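Local coordinates for protein CMP-sialic acid transporter 1 (Zea mays, PDB 6I1R) that binds CMP in an outward-facing state and probably carries CMP-sialic acid from the cytoplasm into the Golgi in exchange for CMP, at residues B[41-46]-B[201-206]; B[8-13]-B[248-253]; B[64-69]-B[187-192]. The protein carries 5 engineered substitutions. One frame throughout, in Å; residues are numbered along the deposited sequence.

Interaction 1. Residues B[41-46]-B[201-206]; sequences AELFKL and FGVIFN. With C5P (cytidine-5'-monophosphate), chain D.
Helices 37-59 and 191-216 run nearly antiparallel here, at 158°, with the segment axes 9.0 Å apart and Glu42 set against Val203 at the narrowest point. Glu42 does two jobs. Its CB packs on Val203, lying 3.9 Å from Val203 CG2; CG lies anti to the carbonyl carbon and the chain bends at chi2 (-67°), turning the carboxylate toward Gly202. Gly202 has no side chain, so Glu42 OE1 comes within 3.5 Å of Gly202 CA, where a CB would clash with it. The other oxygen, Glu42 OE2, faces the CMP phosphate, 3.2 Å from C5P O3P. Next comes Leu43, on the surface, whose CD1 meets Val203 CG2 at 3.7 Å as the two side chains cross obliquely. Lys45 does not touch residues 201-206, though it packs on Tyr199 of the same helix; its chain, bent at chi2 and chi3, folds back so that NZ forms a salt bridge with Glu42 OE2 at 3.2 Å, although the hydrogen bond in it is weak. The same Lys45 NZ stands 3.8 Å from C5P O3P. That positive charge probably offsets the repulsion between carboxylate and phosphate, which would otherwise tend to favour a protonated Glu42. Leu46 closes the apolar side: with CG anti to the backbone N (chi1 166°), the Leu46 and Val203 side chains cross at about a right angle, Leu46 CD2 touching Val203 CG2 at 3.8 Å. The seam is thus split into a greasy flank, where CG2 of Val203 takes both leucines, and a flank turned to the nucleotide, where Phe205 and Asn206 lie against the ribose. Pro38 and Ser79 also belong to this pocket. The arrangement is the CMP site of a nucleotide-sugar transporter, lined by facing transmembrane helices.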
loop_
_atom_site.group_PDB
_atom_site.type_symbol
_atom_site.label_atom_id
_atom_site.label_comp_id
_atom_site.label_asym_id
_atom_site.label_seq_id
_atom_site.Cartn_x
_atom_site.Cartn_y
_atom_site.Cartn_z
ATOM N N ALA B 41 -0.098 -4.516 18.548
ATOM C CA ALA B 41 1.240 -4.340 19.114
ATOM C C ALA B 41 1.134 -3.755 20.527
ATOM O O ALA B 41 1.852 -4.187 21.424
ATOM C CB ALA B 41 2.080 -3.465 18.216
ATOM N N GLU B 42 0.238 -2.787 20.717
ATOM C CA GLU B 42 0.016 -2.182 22.035
ATOM C C GLU B 42 -0.617 -3.214 22.975
ATOM O O GLU B 42 -0.216 -3.329 24.135
ATOM C CB GLU B 42 -0.876 -0.942 21.930
ATOM C CG GLU B 42 -0.127 0.320 21.537
ATOM C CD GLU B 42 0.861 0.822 22.574
ATOM O OE1 GLU B 42 0.467 1.659 23.410
ATOM O OE2 GLU B 42 2.025 0.374 22.541
ATOM N N LEU B 43 -1.600 -3.957 22.470
ATOM C CA LEU B 43 -2.285 -4.976 23.271
ATOM C C LEU B 43 -1.258 -5.994 23.790
ATOM O O LEU B 43 -1.328 -6.419 24.943
ATOM C CB LEU B 43 -3.367 -5.654 22.421
ATOM C CG LEU B 43 -4.635 -6.061 23.170
ATOM C CD1 LEU B 43 -5.417 -4.835 23.621
ATOM C CD2 LEU B 43 -5.508 -6.959 22.307
ATOM N N PHE B 44 -0.304 -6.358 22.934
ATOM C CA PHE B 44 0.788 -7.269 23.297
ATOM C C PHE B 44 1.614 -6.674 24.447
ATOM O O PHE B 44 1.929 -7.377 25.404
ATOM C CB PHE B 44 1.657 -7.564 22.069
ATOM C CG PHE B 44 2.903 -8.373 22.330
ATOM C CD1 PHE B 44 2.870 -9.758 22.308
ATOM C CD2 PHE B 44 4.116 -7.748 22.578
ATOM C CE1 PHE B 44 4.018 -10.500 22.539
ATOM C CE2 PHE B 44 5.264 -8.490 22.810
ATOM C CZ PHE B 44 5.214 -9.865 22.790
ATOM N N LYS B 45 1.958 -5.390 24.351
ATOM C CA LYS B 45 2.789 -4.725 25.366
ATOM C C LYS B 45 1.999 -4.561 26.671
ATOM O O LYS B 45 2.546 -4.769 27.758
ATOM C CB LYS B 45 3.275 -3.363 24.860
ATOM C CG LYS B 45 4.344 -3.427 23.776
ATOM C CD LYS B 45 4.180 -2.396 22.675
ATOM C CE LYS B 45 4.840 -1.069 22.973
ATOM N NZ LYS B 45 5.026 -0.266 21.740
ATOM N N LEU B 46 0.728 -4.177 26.556
ATOM C CA LEU B 46 -0.132 -3.972 27.724
ATOM C C LEU B 46 -0.300 -5.288 28.492
ATOM O O LEU B 46 -0.266 -5.296 29.723
ATOM C CB LEU B 46 -1.492 -3.431 27.269
ATOM C CG LEU B 46 -2.605 -3.480 28.316
ATOM C CD1 LEU B 46 -2.259 -2.621 29.522
ATOM C CD2 LEU B 46 -3.933 -3.049 27.715
ATOM N N PHE B 201 -3.707 3.510 27.923
ATOM C CA PHE B 201 -4.161 4.700 27.205
ATOM C C PHE B 201 -3.860 4.556 25.708
ATOM O O PHE B 201 -4.651 4.994 24.870
ATOM C CB PHE B 201 -3.529 5.960 27.801
ATOM C CG PHE B 201 -4.104 6.368 29.134
ATOM C CD1 PHE B 201 -5.438 6.730 29.247
ATOM C CD2 PHE B 201 -3.315 6.392 30.275
ATOM C CE1 PHE B 201 -5.972 7.104 30.472
ATOM C CE2 PHE B 201 -3.851 6.770 31.498
ATOM C CZ PHE B 201 -5.177 7.126 31.594
ATOM N N GLY B 202 -2.729 3.936 25.377
ATOM C CA GLY B 202 -2.381 3.655 23.984
ATOM C C GLY B 202 -3.396 2.740 23.317
ATOM O O GLY B 202 -3.820 3.000 22.190
ATOM N N VAL B 203 -3.782 1.670 24.011
ATOM C CA VAL B 203 -4.819 0.758 23.516
ATOM C C VAL B 203 -6.110 1.557 23.297
ATOM O O VAL B 203 -6.695 1.503 22.220
ATOM C CB VAL B 203 -5.035 -0.437 24.470
ATOM C CG1 VAL B 203 -6.421 -1.053 24.335
ATOM C CG2 VAL B 203 -3.966 -1.503 24.277
ATOM N N ILE B 204 -6.523 2.308 24.314
ATOM C CA ILE B 204 -7.757 3.104 24.256
ATOM C C ILE B 204 -7.723 4.005 23.014
ATOM O O ILE B 204 -8.668 4.009 22.225
ATOM C CB ILE B 204 -7.952 3.914 25.558
ATOM C CG1 ILE B 204 -8.249 3.001 26.753
ATOM C CG2 ILE B 204 -9.032 4.973 25.389
ATOM C CD1 ILE B 204 -7.865 3.592 28.090
ATOM N N PHE B 205 -6.631 4.748 22.836
ATOM C CA PHE B 205 -6.554 5.756 21.769
ATOM C C PHE B 205 -6.442 5.080 20.394
ATOM O O PHE B 205 -7.119 5.500 19.457
ATOM C CB PHE B 205 -5.397 6.728 22.019
ATOM C CG PHE B 205 -5.748 7.918 22.879
ATOM C CD1 PHE B 205 -6.190 7.749 24.183
ATOM C CD2 PHE B 205 -5.627 9.208 22.388
ATOM C CE1 PHE B 205 -6.509 8.845 24.972
ATOM C CE2 PHE B 205 -5.944 10.303 23.178
ATOM C CZ PHE B 205 -6.385 10.119 24.469
ATOM N N ASN B 206 -5.598 4.053 20.271
ATOM C CA ASN B 206 -5.531 3.236 19.044
ATOM C C ASN B 206 -6.939 2.788 18.634
ATOM O O ASN B 206 -7.285 2.802 17.453
ATOM C CB ASN B 206 -4.656 1.988 19.214
ATOM C CG ASN B 206 -3.227 2.175 18.750
ATOM O OD1 ASN B 206 -2.317 2.303 19.563
ATOM N ND2 ASN B 206 -3.016 2.173 17.444
HETATM O O3P C5P D . 3.004 2.735 20.658
HETATM P P C5P D . 2.531 3.887 19.805
HETATM O O1P C5P D . 3.477 5.064 19.771
HETATM O O2P C5P D . 1.990 3.484 18.454
HETATM O "O5'" C5P D . 1.242 4.448 20.591
HETATM C "C5'" C5P D . -0.053 4.387 19.995
HETATM C "C4'" C5P D . -0.610 5.796 19.849
HETATM O "O4'" C5P D . -0.264 6.321 18.564
HETATM C "C3'" C5P D . -2.127 5.806 19.966
HETATM O "O3'" C5P D . -2.519 6.563 21.118
HETATM C "C2'" C5P D . -2.648 6.401 18.664
HETATM O "O2'" C5P D . -3.415 7.596 18.868
HETATM C "C1'" C5P D . -1.421 6.718 17.822
HETATM N N1 C5P D . -1.484 5.980 16.559
HETATM C C2 C5P D . -2.438 6.336 15.583
HETATM N N3 C5P D . -2.502 5.661 14.415
HETATM C C4 C5P D . -1.654 4.637 14.174
HETATM C C5 C5P D . -0.710 4.275 15.127
HETATM C C6 C5P D . -0.641 4.969 16.329
HETATM O O2 C5P D . -3.226 7.282 15.799
HETATM N N4 C5P D . -1.724 3.963 13.000
#

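Interaction 2. Residues B[8-13]-B[248-253]; sequences ALLTIL and LLVSWL
Leu10 carries the dense side of this leucine-rich seam between helices 3-24 and 234-256. With CG anti to the backbone N (chi1 178°), it spreads its two methyls over different partners: CD1 turns toward CB of Leu249 at 4.2 Å, while CD2 runs tip to tip into Leu253 CD1 at 3.7 Å and also reaches Val250 CG2 at 4.2 Å. Leu10 crosses both Val250 and Leu253 obliquely, and its side chain is buried. Leu249 answers from the opposite helix. Its CG lies anti to the carbonyl carbon, and the extended branch drives CD1 against the first helix's backbone, 3.9 Å from Leu10 CA, in the gap between Leu9 and Leu13, one turn apart. The helices pass each other antiparallel at 154°, their segment axes 10.2 Å apart, and not one hydrogen bond links the two segments: purely apolar packing within the transmembrane bundle of the drug/metabolite transporter clan. Helix 259-279 backs the dense side, with Ser265 against Leu10 and Val261 against Leu253.

On the other flank the fit slackens. Leu9 only grazes residues 248-253, its CG 4.2 Å from Leu249 CD1, and it lies on the surface, where it may meet lipid. Leu13, partly exposed, touches by a single methyl: its CD1 meets Leu249 CD1 at 4.1 Å, the two side chains crossing at about a right angle. Beyond that, Leu13 packs along helix 234-256 on Asn242 and Thr246.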
loop_
_atom_site.group_PDB
_atom_site.type_symbol
_atom_site.label_atom_id
_atom_site.label_comp_id
_atom_site.label_asym_id
_atom_site.label_seq_id
_atom_site.Cartn_x
_atom_site.Cartn_y
_atom_site.Cartn_z
ATOM N N ALA B 8 21.783 -2.405 22.017
ATOM C CA ALA B 8 22.261 -3.232 20.908
ATOM C C ALA B 8 21.141 -4.168 20.440
ATOM O O ALA B 8 20.950 -4.363 19.239
ATOM C CB ALA B 8 23.485 -4.007 21.332
ATOM N N LEU B 9 20.411 -4.739 21.396
ATOM C CA LEU B 9 19.312 -5.658 21.097
ATOM C C LEU B 9 18.180 -4.900 20.391
ATOM O O LEU B 9 17.566 -5.429 19.466
ATOM C CB LEU B 9 18.825 -6.303 22.399
ATOM C CG LEU B 9 17.697 -7.326 22.258
ATOM C CD1 LEU B 9 18.115 -8.490 21.370
ATOM C CD2 LEU B 9 17.254 -7.831 23.624
ATOM N N LEU B 10 17.911 -3.673 20.831
ATOM C CA LEU B 10 16.907 -2.829 20.179
ATOM C C LEU B 10 17.319 -2.578 18.724
ATOM O O LEU B 10 16.480 -2.615 17.832
ATOM C CB LEU B 10 16.759 -1.512 20.951
ATOM C CG LEU B 10 15.773 -0.501 20.364
ATOM C CD1 LEU B 10 14.393 -1.117 20.188
ATOM C CD2 LEU B 10 15.690 0.741 21.237
ATOM N N THR B 11 18.608 -2.335 18.493
ATOM C CA THR B 11 19.126 -2.147 17.135
ATOM C C THR B 11 18.864 -3.411 16.308
ATOM O O THR B 11 18.333 -3.330 15.200
ATOM C CB THR B 11 20.615 -1.777 17.152
ATOM O OG1 THR B 11 20.758 -0.580 17.916
ATOM C CG2 THR B 11 21.196 -1.572 15.771
ATOM N N ILE B 12 19.223 -4.571 16.854
ATOM C CA ILE B 12 19.021 -5.841 16.157
ATOM C C ILE B 12 17.531 -6.002 15.823
ATOM O O ILE B 12 17.189 -6.332 14.689
ATOM C CB ILE B 12 19.563 -7.028 16.985
ATOM C CG1 ILE B 12 21.092 -7.008 17.085
ATOM C CG2 ILE B 12 19.059 -8.357 16.438
ATOM C CD1 ILE B 12 21.811 -7.101 15.755
ATOM N N LEU B 13 16.653 -5.750 16.791
ATOM C CA LEU B 13 15.226 -6.034 16.604
ATOM C C LEU B 13 14.534 -4.903 15.827
ATOM O O LEU B 13 13.566 -5.170 15.126
ATOM C CB LEU B 13 14.561 -6.268 17.966
ATOM C CG LEU B 13 14.905 -7.591 18.653
ATOM C CD1 LEU B 13 14.205 -7.700 19.998
ATOM C CD2 LEU B 13 14.545 -8.782 17.776
ATOM N N LEU B 248 8.819 -2.527 24.240
ATOM C CA LEU B 248 9.106 -2.788 25.660
ATOM C C LEU B 248 10.540 -2.349 25.981
ATOM O O LEU B 248 10.813 -1.843 27.075
ATOM C CB LEU B 248 8.910 -4.276 25.973
ATOM C CG LEU B 248 7.467 -4.783 25.955
ATOM C CD1 LEU B 248 7.426 -6.290 26.163
ATOM C CD2 LEU B 248 6.621 -4.078 27.005
ATOM N N LEU B 249 11.444 -2.549 25.026
ATOM C CA LEU B 249 12.840 -2.150 25.194
ATOM C C LEU B 249 12.927 -0.620 25.242
ATOM O O LEU B 249 13.692 -0.068 26.033
ATOM C CB LEU B 249 13.681 -2.715 24.045
ATOM C CG LEU B 249 13.700 -4.238 23.918
ATOM C CD1 LEU B 249 14.457 -4.663 22.670
ATOM C CD2 LEU B 249 14.304 -4.890 25.153
ATOM N N VAL B 250 12.134 0.054 24.412
ATOM C CA VAL B 250 12.108 1.516 24.410
ATOM C C VAL B 250 11.717 1.997 25.814
ATOM O O VAL B 250 12.338 2.918 26.343
ATOM C CB VAL B 250 11.163 2.077 23.327
ATOM C CG1 VAL B 250 10.911 3.568 23.503
ATOM C CG2 VAL B 250 11.684 1.792 21.927
ATOM N N SER B 251 10.718 1.353 26.417
ATOM C CA SER B 251 10.259 1.729 27.756
ATOM C C SER B 251 11.384 1.498 28.771
ATOM O O SER B 251 11.670 2.368 29.595
ATOM C CB SER B 251 9.004 0.983 28.140
ATOM O OG SER B 251 8.226 1.741 29.058
ATOM N N TRP B 252 12.031 0.336 28.692
ATOM C CA TRP B 252 13.173 0.042 29.559
ATOM C C TRP B 252 14.167 1.210 29.510
ATOM O O TRP B 252 14.608 1.703 30.553
ATOM C CB TRP B 252 13.838 -1.286 29.166
ATOM C CG TRP B 252 14.788 -1.808 30.201
ATOM C CD1 TRP B 252 14.533 -2.751 31.153
ATOM C CD2 TRP B 252 16.151 -1.393 30.405
ATOM N NE1 TRP B 252 15.641 -2.957 31.929
ATOM C CE2 TRP B 252 16.648 -2.137 31.498
ATOM C CE3 TRP B 252 16.994 -0.469 29.777
ATOM C CZ2 TRP B 252 17.952 -1.983 31.967
ATOM C CZ3 TRP B 252 18.282 -0.319 30.242
ATOM C CH2 TRP B 252 18.752 -1.067 31.322
ATOM N N LEU B 253 14.486 1.660 28.296
ATOM C CA LEU B 253 15.474 2.730 28.080
ATOM C C LEU B 253 14.917 4.078 28.556
ATOM O O LEU B 253 15.679 4.931 29.011
ATOM C CB LEU B 253 15.845 2.796 26.594
ATOM C CG LEU B 253 16.705 1.650 26.062
ATOM C CD1 LEU B 253 16.892 1.774 24.557
ATOM C CD2 LEU B 253 18.057 1.604 26.757
#

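Interaction 3. Residues B[64-69]-B[187-192]; sequences RMTKEW and NNDSLY
Arg64 lies across the backbone of Asn188, its CB 3.4 Å from Asn188 O. The chain then bends at both chi2 and chi3, so that the same carbonyl oxygen sits at the edge of the guanidinium, in its plane, while the plane of the Asn188 amide is tilted 54° to it. Arg64 NH2 ends 3.1 Å from Asn188 OD1. The firmer grip is made by Asp189, whose carboxylate reaches over to Thr66 and takes two hydrogen bonds from that one residue. The backbone N of Thr66 gives its proton to Asp189 OD2 at 2.6 Å, coming in from above the carboxylate plane. Thr66 OG1 donates to Asp189 OD1 at 2.8 Å, on the syn lone pair. Both donors can face the acid together because Thr66 OG1 is turned to the N side of its residue, anti to the carbonyl carbon (chi1 -47°). Next along, the backbones meet directly: Ser190 N donates to Arg64 O at 3.0 Å, with the donor lifted 30° out of the carbonyl plane. Ser190 is the N-cap residue of helix 191-216, and its hydroxyl is hydrogen-bonded to Glu56 of helix 37-59. Lys255 of helix 234-256 bonds to the carbonyl oxygen of Asp189, so this turn is tied to a third helix as well. The contact therefore joins the irregular chain after helix 37-59 to the turn that starts helix 191-216, by polar bonds with no apolar core. Two donors on its oxygens would favour an ionised Asp189, and Arg64, whose NE stays 5.5 Å from Asp189 OD1 and makes no salt bridge with it, probably adds only a diffuse electrostatic pull in the same direction.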
loop_
_atom_site.group_PDB
_atom_site.type_symbol
_atom_site.label_atom_id
_atom_site.label_comp_id
_atom_site.label_asym_id
_atom_site.label_seq_id
_atom_site.Cartn_x
_atom_site.Cartn_y
_atom_site.Cartn_z
ATOM N N ARG B 64 6.418 -0.866 43.989
ATOM C CA ARG B 64 6.106 0.562 44.008
ATOM C C ARG B 64 5.085 0.862 42.902
ATOM O O ARG B 64 5.320 0.548 41.733
ATOM C CB ARG B 64 7.389 1.380 43.831
ATOM C CG ARG B 64 8.482 1.065 44.845
ATOM C CD ARG B 64 8.366 1.882 46.117
ATOM N NE ARG B 64 8.945 3.212 45.986
ATOM C CZ ARG B 64 8.987 4.114 46.960
ATOM N NH1 ARG B 64 8.437 3.849 48.132
ATOM N NH2 ARG B 64 9.582 5.276 46.761
ATOM N N MET B 65 3.958 1.459 43.285
ATOM C CA MET B 65 2.836 1.692 42.372
ATOM C C MET B 65 2.041 2.915 42.844
ATOM O O MET B 65 1.407 2.878 43.898
ATOM C CB MET B 65 1.893 0.486 42.332
ATOM C CG MET B 65 2.472 -0.728 41.637
ATOM S SD MET B 65 1.210 -1.971 41.259
ATOM C CE MET B 65 0.733 -2.475 42.911
ATOM N N THR B 66 2.066 3.981 42.053
ATOM C CA THR B 66 1.338 5.198 42.385
ATOM C C THR B 66 -0.049 5.125 41.732
ATOM O O THR B 66 -0.171 5.238 40.513
ATOM C CB THR B 66 2.136 6.437 41.964
ATOM O OG1 THR B 66 3.477 6.266 42.423
ATOM C CG2 THR B 66 1.568 7.725 42.519
ATOM N N LYS B 67 -1.078 4.933 42.552
ATOM C CA LYS B 67 -2.439 4.702 42.060
ATOM C C LYS B 67 -3.219 6.023 41.974
ATOM O O LYS B 67 -4.350 6.036 41.486
ATOM C CB LYS B 67 -3.168 3.717 42.979
ATOM N N GLU B 68 -2.620 7.126 42.422
ATOM C CA GLU B 68 -3.341 8.394 42.569
ATOM C C GLU B 68 -3.523 9.050 41.195
ATOM O O GLU B 68 -2.569 9.175 40.424
ATOM C CB GLU B 68 -2.591 9.322 43.527
ATOM C CG GLU B 68 -2.429 8.746 44.924
ATOM C CD GLU B 68 -1.046 8.200 45.239
ATOM O OE1 GLU B 68 -0.075 8.977 45.165
ATOM O OE2 GLU B 68 -0.943 7.000 45.567
ATOM N N TRP B 69 -4.751 9.493 40.921
ATOM C CA TRP B 69 -5.126 10.030 39.609
ATOM C C TRP B 69 -4.241 11.229 39.243
ATOM O O TRP B 69 -4.061 11.521 38.065
ATOM C CB TRP B 69 -6.613 10.403 39.578
ATOM C CG TRP B 69 -7.106 10.788 38.217
ATOM C CD1 TRP B 69 -7.485 12.029 37.796
ATOM C CD2 TRP B 69 -7.255 9.918 37.081
ATOM N NE1 TRP B 69 -7.871 11.990 36.483
ATOM C CE2 TRP B 69 -7.738 10.710 36.015
ATOM C CE3 TRP B 69 -7.035 8.554 36.861
ATOM C CZ2 TRP B 69 -7.999 10.178 34.754
ATOM C CZ3 TRP B 69 -7.296 8.030 35.614
ATOM C CH2 TRP B 69 -7.771 8.833 34.576
ATOM N N ASN B 187 8.961 9.036 38.663
ATOM C CA ASN B 187 8.481 8.139 39.717
ATOM C C ASN B 187 9.563 7.115 40.075
ATOM O O ASN B 187 10.445 6.802 39.273
ATOM C CB ASN B 187 7.211 7.389 39.300
ATOM C CG ASN B 187 5.925 8.113 39.642
ATOM O OD1 ASN B 187 5.942 9.252 40.103
ATOM N ND2 ASN B 187 4.799 7.452 39.421
ATOM N N ASN B 188 9.437 6.570 41.279
ATOM C CA ASN B 188 10.274 5.464 41.745
ATOM C C ASN B 188 9.496 4.153 41.546
ATOM O O ASN B 188 9.760 3.153 42.217
ATOM C CB ASN B 188 10.738 5.683 43.192
ATOM C CG ASN B 188 9.968 6.766 43.921
ATOM O OD1 ASN B 188 8.751 6.676 44.082
ATOM N ND2 ASN B 188 10.666 7.799 44.362
ATOM N N ASP B 189 8.580 4.149 40.578
ATOM C CA ASP B 189 7.558 3.103 40.457
ATOM C C ASP B 189 8.126 1.913 39.674
ATOM O O ASP B 189 9.259 1.955 39.189
ATOM C CB ASP B 189 6.287 3.651 39.795
ATOM C CG ASP B 189 5.262 4.211 40.769
ATOM O OD1 ASP B 189 5.662 4.640 41.869
ATOM O OD2 ASP B 189 4.067 4.221 40.414
ATOM N N SER B 190 7.324 0.855 39.569
ATOM C CA SER B 190 7.699 -0.351 38.833
ATOM C C SER B 190 7.576 -0.104 37.325
ATOM O O SER B 190 6.595 0.475 36.862
ATOM C CB SER B 190 6.851 -1.524 39.257
ATOM O OG SER B 190 7.271 -2.715 38.608
ATOM N N LEU B 191 8.568 -0.572 36.571
ATOM C CA LEU B 191 8.559 -0.462 35.110
ATOM C C LEU B 191 7.255 -1.050 34.554
ATOM O O LEU B 191 6.642 -0.477 33.651
ATOM C CB LEU B 191 9.779 -1.199 34.545
ATOM C CG LEU B 191 9.919 -1.191 33.021
ATOM C CD1 LEU B 191 10.007 0.232 32.488
ATOM C CD2 LEU B 191 11.131 -1.997 32.580
ATOM N N TYR B 192 6.837 -2.179 35.118
ATOM C CA TYR B 192 5.704 -2.941 34.600
ATOM C C TYR B 192 4.383 -2.224 34.911
ATOM O O TYR B 192 3.421 -2.369 34.159
ATOM C CB TYR B 192 5.719 -4.364 35.166
ATOM C CG TYR B 192 7.016 -5.107 34.959
ATOM C CD1 TYR B 192 7.570 -5.238 33.695
ATOM C CD2 TYR B 192 7.692 -5.682 36.024
ATOM C CE1 TYR B 192 8.760 -5.917 33.494
ATOM C CE2 TYR B 192 8.883 -6.365 35.840
ATOM C CZ TYR B 192 9.421 -6.483 34.570
ATOM O OH TYR B 192 10.595 -7.154 34.377
#

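Starting from the N terminus, helix 3-24 opens the outermost loop, which interaction 2 closes when residues 248-253 come back against 8-13. Helix 37-59 opens the next, closed by interaction 1 at 201-206, and the chain just after that helix opens the innermost, closed by interaction 3 at 187-192. The three loops sit one within another and none cross. Interactions 1 and 3 share helix 191-216, one along its length and the other at its start. Interaction 2 brings in helix 234-256, which touches both others: Leu248 packs on Lys45, and Trp252 on Leu191. Helices 3-24, 37-59, 191-216 and 234-256 are thereby joined into one bundle.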